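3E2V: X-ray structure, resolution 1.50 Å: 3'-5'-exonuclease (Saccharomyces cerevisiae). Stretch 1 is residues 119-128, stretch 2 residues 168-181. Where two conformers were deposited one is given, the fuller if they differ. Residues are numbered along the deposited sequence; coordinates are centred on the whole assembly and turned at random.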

ATOM      1  N   TYR A 119      19.859  -9.213 -18.323  1.00 24.98           N
ATOM      2  CA  TYR A 119      18.736  -8.478 -18.855  1.00 24.80           C
ATOM      3  C   TYR A 119      18.432  -7.243 -18.000  1.00 23.56           C
ATOM      4  O   TYR A 119      18.332  -6.131 -18.523  1.00 22.74           O
ATOM      5  N   ASN A 120      18.273  -7.447 -16.695  1.00 23.04           N
ATOM      6  CA  ASN A 120      17.934  -6.340 -15.801  1.00 22.45           C
ATOM      7  C   ASN A 120      18.982  -5.234 -15.843  1.00 22.60           C
ATOM      8  O   ASN A 120      18.642  -4.040 -15.841  1.00 20.88           O
ATOM      9  N   GLU A 121      20.250  -5.643 -15.869  1.00 22.33           N
ATOM     10  CA  GLU A 121      21.376  -4.716 -15.822  1.00 23.81           C
ATOM     11  C   GLU A 121      21.486  -3.940 -17.128  1.00 23.47           C
ATOM     12  O   GLU A 121      21.939  -2.781 -17.131  1.00 24.44           O
ATOM     13  N   SER A 122      21.030  -4.549 -18.223  1.00 23.04           N
ATOM     14  CA  SER A 122      21.156  -3.933 -19.538  1.00 23.19           C
ATOM     15  C   SER A 122      20.120  -2.859 -19.828  1.00 22.13           C
ATOM     16  O   SER A 122      20.294  -2.050 -20.735  1.00 21.84           O
ATOM     17  N   LEU A 123      19.032  -2.848 -19.066  1.00 21.31           N
ATOM     18  CA  LEU A 123      17.849  -2.088 -19.479  0.50 21.07           C
ATOM     19  C   LEU A 123      18.016  -0.582 -19.381  1.00 21.45           C
ATOM     20  O   LEU A 123      17.570   0.152 -20.270  1.00 21.33           O
ATOM     21  N   TYR A 124      18.653  -0.113 -18.312  1.00 21.41           N
ATOM     22  CA  TYR A 124      18.777   1.330 -18.127  1.00 22.11           C
ATOM     23  C   TYR A 124      19.496   1.990 -19.296  1.00 22.22           C
ATOM     24  O   TYR A 124      19.001   2.964 -19.861  1.00 21.52           O
ATOM     25  N   ALA A 125      20.657   1.452 -19.659  1.00 21.72           N
ATOM     26  CA  ALA A 125      21.440   2.039 -20.743  1.00 22.13           C
ATOM     27  C   ALA A 125      20.654   2.020 -22.048  1.00 22.65           C
ATOM     28  O   ALA A 125      20.772   2.946 -22.848  1.00 23.44           O
ATOM     29  N   LYS A 126      19.841   0.973 -22.245  1.00 22.63           N
ATOM     30  CA  LYS A 126      19.030   0.831 -23.462  1.00 24.20           C
ATOM     31  C   LYS A 126      17.895   1.854 -23.501  1.00 23.70           C
ATOM     32  O   LYS A 126      17.574   2.392 -24.557  1.00 24.36           O
ATOM     33  N   VAL A 127      17.297   2.131 -22.344  1.00 23.48           N
ATOM     34  CA  VAL A 127      16.244   3.144 -22.263  1.00 23.93           C
ATOM     35  C   VAL A 127      16.813   4.533 -22.547  1.00 24.62           C
ATOM     36  O   VAL A 127      16.233   5.303 -23.319  1.00 24.97           O
ATOM     37  N   ILE A 128      17.951   4.851 -21.934  1.00 25.80           N
ATOM     38  CA  ILE A 128      18.578   6.153 -22.158  1.00 27.04           C
ATOM     39  C   ILE A 128      18.954   6.317 -23.632  1.00 27.65           C
ATOM     40  O   ILE A 128      18.766   7.392 -24.210  1.00 28.18           O
ATOM     41  N   ARG A 168      15.077  -6.136  -3.730  1.00 17.00           N
ATOM     42  CA  ARG A 168      14.529  -6.779  -4.940  1.00 18.12           C
ATOM     43  C   ARG A 168      15.276  -6.406  -6.215  1.00 16.87           C
ATOM     44  O   ARG A 168      14.676  -6.274  -7.279  1.00 16.82           O
ATOM     45  N   PHE A 169      16.598  -6.285  -6.132  1.00 16.52           N
ATOM     46  CA  PHE A 169      17.372  -5.994  -7.338  1.00 16.80           C
ATOM     47  C   PHE A 169      17.327  -7.137  -8.338  1.00 17.09           C
ATOM     48  O   PHE A 169      17.692  -6.945  -9.495  1.00 18.74           O
ATOM     49  N   HIS A 170      16.847  -8.308  -7.909  1.00 17.12           N
ATOM     50  CA  HIS A 170      16.636  -9.395  -8.856  1.00 17.54           C
ATOM     51  C   HIS A 170      15.457  -9.162  -9.791  1.00 17.93           C
ATOM     52  O   HIS A 170      15.360  -9.817 -10.831  1.00 18.05           O
ATOM     53  N   TYR A 171      14.583  -8.221  -9.424  1.00 17.45           N
ATOM     54  CA  TYR A 171      13.446  -7.831 -10.252  1.00 18.27           C
ATOM     55  C   TYR A 171      13.737  -6.626 -11.149  1.00 17.70           C
ATOM     56  O   TYR A 171      13.223  -6.544 -12.267  1.00 17.75           O
ATOM     57  N   SER A 172      14.525  -5.681 -10.636  1.00 17.06           N
ATOM     58  CA  SER A 172      14.820  -4.458 -11.386  1.00 16.71           C
ATOM     59  C   SER A 172      16.089  -3.831 -10.847  1.00 16.24           C
ATOM     60  O   SER A 172      16.362  -3.915  -9.654  1.00 16.68           O
ATOM     61  N   SER A 173      16.863  -3.204 -11.727  1.00 15.88           N
ATOM     62  CA  SER A 173      18.082  -2.547 -11.296  1.00 15.57           C
ATOM     63  C   SER A 173      17.822  -1.288 -10.477  1.00 15.15           C
ATOM     64  O   SER A 173      16.759  -0.654 -10.598  1.00 15.13           O
ATOM     65  N   LYS A 174      18.810  -0.903  -9.674  1.00 14.96           N
ATOM     66  CA  LYS A 174      18.711   0.337  -8.914  1.00 15.68           C
ATOM     67  C   LYS A 174      18.424   1.529  -9.824  1.00 15.74           C
ATOM     68  O   LYS A 174      17.597   2.387  -9.513  1.00 15.95           O
ATOM     69  N   GLU A 175      19.120   1.587 -10.950  1.00 15.97           N
ATOM     70  CA  GLU A 175      18.975   2.729 -11.852  1.00 16.58           C
ATOM     71  C   GLU A 175      17.553   2.782 -12.438  1.00 16.21           C
ATOM     72  O   GLU A 175      16.931   3.861 -12.544  1.00 16.61           O
ATOM     73  N   MET A 176      17.016   1.621 -12.810  1.00 15.56           N
ATOM     74  CA  MET A 176      15.650   1.582 -13.345  1.00 15.11           C
ATOM     75  C   MET A 176      14.635   1.976 -12.270  1.00 14.77           C
ATOM     76  O   MET A 176      13.659   2.685 -12.553  1.00 14.91           O
ATOM     77  N   GLN A 177      14.870   1.535 -11.035  1.00 13.93           N
ATOM     78  CA  GLN A 177      13.977   1.917  -9.938  1.00 13.73           C
ATOM     79  C   GLN A 177      13.989   3.423  -9.727  1.00 13.79           C
ATOM     80  O   GLN A 177      12.936   4.061  -9.609  1.00 13.19           O
ATOM     81  N   LYS A 178      15.180   4.003  -9.641  1.00 14.65           N
ATOM     82  CA  LYS A 178      15.282   5.433  -9.334  1.00 14.41           C
ATOM     83  C   LYS A 178      14.661   6.263 -10.451  1.00 14.29           C
ATOM     84  O   LYS A 178      13.907   7.213 -10.191  1.00 15.40           O
ATOM     85  N   VAL A 179      14.980   5.929 -11.701  1.00 14.46           N
ATOM     86  CA  VAL A 179      14.462   6.730 -12.815  1.00 15.14           C
ATOM     87  C   VAL A 179      12.929   6.706 -12.886  1.00 14.27           C
ATOM     88  O   VAL A 179      12.293   7.756 -13.034  1.00 14.57           O
ATOM     89  N   PHE A 180      12.338   5.518 -12.779  1.00 13.33           N
ATOM     90  CA  PHE A 180      10.888   5.408 -12.946  1.00 13.42           C
ATOM     91  C   PHE A 180      10.075   5.746 -11.700  1.00 13.34           C
ATOM     92  O   PHE A 180       8.913   6.094 -11.816  1.00 13.24           O
ATOM     93  N   PHE A 181      10.698   5.694 -10.523  1.00 12.99           N
ATOM     94  CA  PHE A 181      10.076   6.325  -9.345  1.00 12.73           C
ATOM     95  C   PHE A 181       9.947   7.830  -9.619  1.00 13.23           C
ATOM     96  O   PHE A 181       8.865   8.422  -9.462  1.00 13.08           O
TER

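Helix 119-128 packs on the segment before helix 174-181 and on that helix; the two helix axes approach to 8.8 Å, with their N-to-C directions at 45°. Y119 stays out of reach. N120 (chi1 m) points toward the other stretch: its ND2 gives a weak hydrogen bond to H170 O (2.9 Å) and donates to water 3, which in turn donates to F169 O. Its backbone O receives water 1, which accepts from S173 N, so the turn before the second helix is tied to the first by both side chain and solvent. Water 2 lies 2.7 Å from N120 O and 2.7 Å from S173 OG, and accepts from Y124 N; S173 (p) points inward while its OG caps its own helix, accepting from M176 N (3.1 Å). E121 (t) leaves away from the partner, but its end returns; OE1 lies 4.6 Å from E175 OE1, and water 5 donates to both these like-charged oxygens. L123 (m) points in, its CB 4.1 Å from M176 SD; M176 (m) and F180 (m) leave sideways, their ends coming nearer. Y124 (t) is the residue most covered by the other stretch: E175 (m) and V179 (t) point toward it, E175 CB over one ring face, 3.9 Å from the centroid, M176 SD at the edge, and V179 CG2 tightly approaching Y124 CE1, at 3.1 Å. V127 (t) closes the apolar row, CG2 4.2 Å from M176 SD and CG1 4.1 Å from F180 CZ, at that ring's edge.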

ATOM      1  CB  TYR A 119      17.506  -9.383 -18.938  1.00 26.20           C
ATOM      2  CG  TYR A 119      16.271  -8.646 -19.368  1.00 28.13           C
ATOM      3  CD1 TYR A 119      16.057  -8.328 -20.709  1.00 28.83           C
ATOM      4  CD2 TYR A 119      15.326  -8.231 -18.430  1.00 29.21           C
ATOM      5  CE1 TYR A 119      14.926  -7.632 -21.112  1.00 30.51           C
ATOM      6  CE2 TYR A 119      14.187  -7.536 -18.822  1.00 30.16           C
ATOM      7  CZ  TYR A 119      13.996  -7.238 -20.159  1.00 30.66           C
ATOM      8  OH  TYR A 119      12.875  -6.551 -20.555  1.00 32.05           O
ATOM      9  CB  ASN A 120      17.761  -6.826 -14.357  1.00 22.87           C
ATOM     10  CG  ASN A 120      16.522  -7.687 -14.163  1.00 23.05           C
ATOM     11  OD1 ASN A 120      15.587  -7.645 -14.954  1.00 23.13           O
ATOM     12  ND2 ASN A 120      16.514  -8.466 -13.094  1.00 25.38           N
ATOM     13  CB  GLU A 121      22.672  -5.474 -15.499  1.00 24.19           C
ATOM     14  CG  GLU A 121      23.917  -4.607 -15.278  1.00 28.07           C
ATOM     15  CD  GLU A 121      23.757  -3.562 -14.177  1.00 31.42           C
ATOM     16  OE1 GLU A 121      22.954  -3.765 -13.240  1.00 33.58           O
ATOM     17  OE2 GLU A 121      24.458  -2.528 -14.247  1.00 34.42           O
ATOM     18  CB  SER A 122      21.027  -5.005 -20.624  1.00 23.29           C
ATOM     19  OG  SER A 122      19.680  -5.441 -20.751  1.00 26.90           O
ATOM     20  CB  LEU A 123      16.602  -2.541 -18.714  0.50 20.98           C
ATOM     21  CG  LEU A 123      16.010  -3.907 -19.065  0.50 20.30           C
ATOM     22  CD1 LEU A 123      14.744  -4.103 -18.261  0.50 18.16           C
ATOM     23  CD2 LEU A 123      15.729  -4.058 -20.552  0.50 19.97           C
ATOM     24  CB  TYR A 124      19.487   1.678 -16.824  1.00 23.80           C
ATOM     25  CG  TYR A 124      19.543   3.167 -16.600  1.00 25.94           C
ATOM     26  CD1 TYR A 124      18.372   3.915 -16.542  1.00 27.14           C
ATOM     27  CD2 TYR A 124      20.756   3.828 -16.454  1.00 27.41           C
ATOM     28  CE1 TYR A 124      18.399   5.279 -16.352  1.00 28.74           C
ATOM     29  CE2 TYR A 124      20.794   5.214 -16.252  1.00 27.98           C
ATOM     30  CZ  TYR A 124      19.608   5.923 -16.197  1.00 27.67           C
ATOM     31  OH  TYR A 124      19.607   7.300 -16.005  1.00 29.69           O
ATOM     32  CB  ALA A 125      22.786   1.323 -20.900  1.00 22.41           C
ATOM     33  CB  LYS A 126      18.506  -0.606 -23.631  1.00 24.04           C
ATOM     34  CG  LYS A 126      19.625  -1.626 -23.975  1.00 25.84           C
ATOM     35  CD  LYS A 126      19.115  -3.014 -24.385  1.00 26.87           C
ATOM     36  CE  LYS A 126      18.402  -3.780 -23.256  1.00 30.92           C
ATOM     37  NZ  LYS A 126      18.328  -5.269 -23.520  1.00 32.49           N
ATOM     38  CB  VAL A 127      15.550   3.119 -20.873  1.00 23.37           C
ATOM     39  CG1 VAL A 127      14.643   4.326 -20.698  1.00 23.94           C
ATOM     40  CG2 VAL A 127      14.753   1.832 -20.704  1.00 23.29           C
ATOM     41  CB  ILE A 128      19.791   6.397 -21.207  1.00 27.37           C
ATOM     42  CG1 ILE A 128      19.343   6.369 -19.740  1.00 27.82           C
ATOM     43  CG2 ILE A 128      20.459   7.742 -21.493  1.00 27.83           C
ATOM     44  CD1 ILE A 128      18.471   7.552 -19.299  1.00 29.92           C
ATOM     45  CB  ARG A 168      13.043  -6.438  -5.076  1.00 19.35           C
ATOM     46  CG  ARG A 168      12.158  -6.962  -3.944  1.00 24.25           C
ATOM     47  CD  ARG A 168      11.883  -8.456  -4.047  1.00 31.45           C
ATOM     48  NE  ARG A 168      10.960  -8.947  -3.017  1.00 35.64           N
ATOM     49  CZ  ARG A 168      11.288  -9.191  -1.748  1.00 37.29           C
ATOM     50  NH1 ARG A 168      12.521  -8.969  -1.310  1.00 37.78           N
ATOM     51  NH2 ARG A 168      10.366  -9.646  -0.902  1.00 39.37           N
ATOM     52  CB  PHE A 169      18.833  -5.657  -7.004  1.00 16.34           C
ATOM     53  CG  PHE A 169      19.022  -4.320  -6.342  1.00 16.04           C
ATOM     54  CD1 PHE A 169      18.291  -3.207  -6.733  1.00 15.48           C
ATOM     55  CD2 PHE A 169      19.987  -4.174  -5.352  1.00 16.48           C
ATOM     56  CE1 PHE A 169      18.483  -1.989  -6.109  1.00 15.00           C
ATOM     57  CE2 PHE A 169      20.203  -2.947  -4.741  1.00 16.76           C
ATOM     58  CZ  PHE A 169      19.465  -1.852  -5.129  1.00 16.42           C
ATOM     59  CB  HIS A 170      16.564 -10.758  -8.172  1.00 18.17           C
ATOM     60  CG  HIS A 170      15.507 -10.871  -7.129  1.00 18.62           C
ATOM     61  ND1 HIS A 170      15.577 -10.200  -5.930  1.00 20.24           N
ATOM     62  CD2 HIS A 170      14.386 -11.628  -7.073  1.00 19.69           C
ATOM     63  CE1 HIS A 170      14.537 -10.523  -5.185  1.00 20.44           C
ATOM     64  NE2 HIS A 170      13.790 -11.379  -5.861  1.00 21.30           N
ATOM     65  CB  TYR A 171      12.229  -7.525  -9.390  1.00 20.54           C
ATOM     66  CG  TYR A 171      11.555  -8.729  -8.774  1.00 24.04           C
ATOM     67  CD1 TYR A 171      11.464  -9.944  -9.464  1.00 28.73           C
ATOM     68  CD2 TYR A 171      10.974  -8.641  -7.517  1.00 28.95           C
ATOM     69  CE1 TYR A 171      10.815 -11.053  -8.896  1.00 29.17           C
ATOM     70  CE2 TYR A 171      10.330  -9.741  -6.941  1.00 29.32           C
ATOM     71  CZ  TYR A 171      10.256 -10.934  -7.637  1.00 28.17           C
ATOM     72  OH  TYR A 171       9.609 -12.009  -7.057  1.00 30.12           O
ATOM     73  CB  SER A 172      13.654  -3.472 -11.254  1.00 17.35           C
ATOM     74  OG  SER A 172      13.416  -3.187  -9.890  1.00 16.86           O
ATOM     75  CB  SER A 173      18.920  -2.177 -12.509  1.00 15.85           C
ATOM     76  OG  SER A 173      18.293  -1.142 -13.239  1.00 16.71           O
ATOM     77  CB  LYS A 174      20.001   0.570  -8.111  1.00 15.84           C
ATOM     78  CG  LYS A 174      19.912   1.762  -7.174  1.00 17.90           C
ATOM     79  CD  LYS A 174      21.133   1.877  -6.250  1.00 17.69           C
ATOM     80  CE  LYS A 174      22.338   2.425  -6.961  1.00 21.48           C
ATOM     81  NZ  LYS A 174      23.504   2.475  -6.002  1.00 23.24           N
ATOM     82  CB  GLU A 175      20.014   2.646 -12.979  1.00 16.76           C
ATOM     83  CG  GLU A 175      21.493   2.774 -12.548  1.00 20.25           C
ATOM     84  CD  GLU A 175      22.030   1.596 -11.716  1.00 23.25           C
ATOM     85  OE1 GLU A 175      21.631   0.423 -11.923  1.00 23.06           O
ATOM     86  OE2 GLU A 175      22.879   1.847 -10.831  1.00 28.16           O
ATOM     87  CB  MET A 176      15.325   0.207 -13.902  1.00 15.09           C
ATOM     88  CG  MET A 176      15.942  -0.081 -15.289  1.00 16.43           C
ATOM     89  SD  MET A 176      15.156   0.785 -16.700  1.00 12.51           S
ATOM     90  CE  MET A 176      13.498   0.100 -16.633  1.00 19.65           C
ATOM     91  CB  GLN A 177      14.363   1.209  -8.642  1.00 13.21           C
ATOM     92  CG  GLN A 177      14.114  -0.298  -8.653  1.00 13.33           C
ATOM     93  CD  GLN A 177      14.278  -0.916  -7.275  1.00 14.03           C
ATOM     94  OE1 GLN A 177      14.129  -0.230  -6.249  1.00 14.47           O
ATOM     95  NE2 GLN A 177      14.560  -2.215  -7.242  1.00 14.23           N
ATOM     96  CB  LYS A 178      16.747   5.829  -9.114  1.00 14.80           C
ATOM     97  CG  LYS A 178      17.296   5.328  -7.784  1.00 16.81           C
ATOM     98  CD  LYS A 178      18.828   5.450  -7.736  1.00 21.14           C
ATOM     99  CE  LYS A 178      19.295   6.863  -7.515  1.00 26.21           C
ATOM    100  NZ  LYS A 178      20.793   6.898  -7.707  1.00 28.02           N
ATOM    101  CB  VAL A 179      15.059   6.306 -14.170  1.00 15.83           C
ATOM    102  CG1 VAL A 179      14.414   7.092 -15.295  1.00 19.26           C
ATOM    103  CG2 VAL A 179      16.556   6.559 -14.176  1.00 19.44           C
ATOM    104  CB  PHE A 180      10.524   4.095 -13.645  1.00 13.81           C
ATOM    105  CG  PHE A 180      10.932   4.103 -15.079  1.00 14.16           C
ATOM    106  CD1 PHE A 180      10.227   4.885 -15.990  1.00 13.62           C
ATOM    107  CD2 PHE A 180      12.085   3.445 -15.497  1.00 14.32           C
ATOM    108  CE1 PHE A 180      10.634   4.960 -17.336  1.00 13.59           C
ATOM    109  CE2 PHE A 180      12.511   3.525 -16.833  1.00 15.31           C
ATOM    110  CZ  PHE A 180      11.799   4.283 -17.740  1.00 15.77           C
ATOM    111  CB  PHE A 181      10.926   6.036  -8.105  1.00 13.15           C
ATOM    112  CG  PHE A 181      10.448   6.686  -6.823  1.00 13.02           C
ATOM    113  CD1 PHE A 181       9.085   6.883  -6.546  1.00 12.96           C
ATOM    114  CD2 PHE A 181      11.376   7.012  -5.850  1.00 14.14           C
ATOM    115  CE1 PHE A 181       8.688   7.456  -5.326  1.00 12.49           C
ATOM    116  CE2 PHE A 181      11.002   7.567  -4.638  1.00 13.05           C
ATOM    117  CZ  PHE A 181       9.664   7.790  -4.360  1.00 13.13           C
TER
HETATM  118  O   HOH W   1      15.966  -3.635 -14.491  1.00 18.59           O
HETATM  119  O   HOH W   2      19.373  -1.431 -15.711  1.00 19.28           O
HETATM  120  O   HOH W   3      18.844  -8.387 -11.630  1.00 29.54           O
HETATM  121  O   HOH W   4      21.775  -0.590 -14.539  1.00 24.97           O
HETATM  122  O   HOH W   5      22.798  -1.876 -11.302  1.00 31.87           O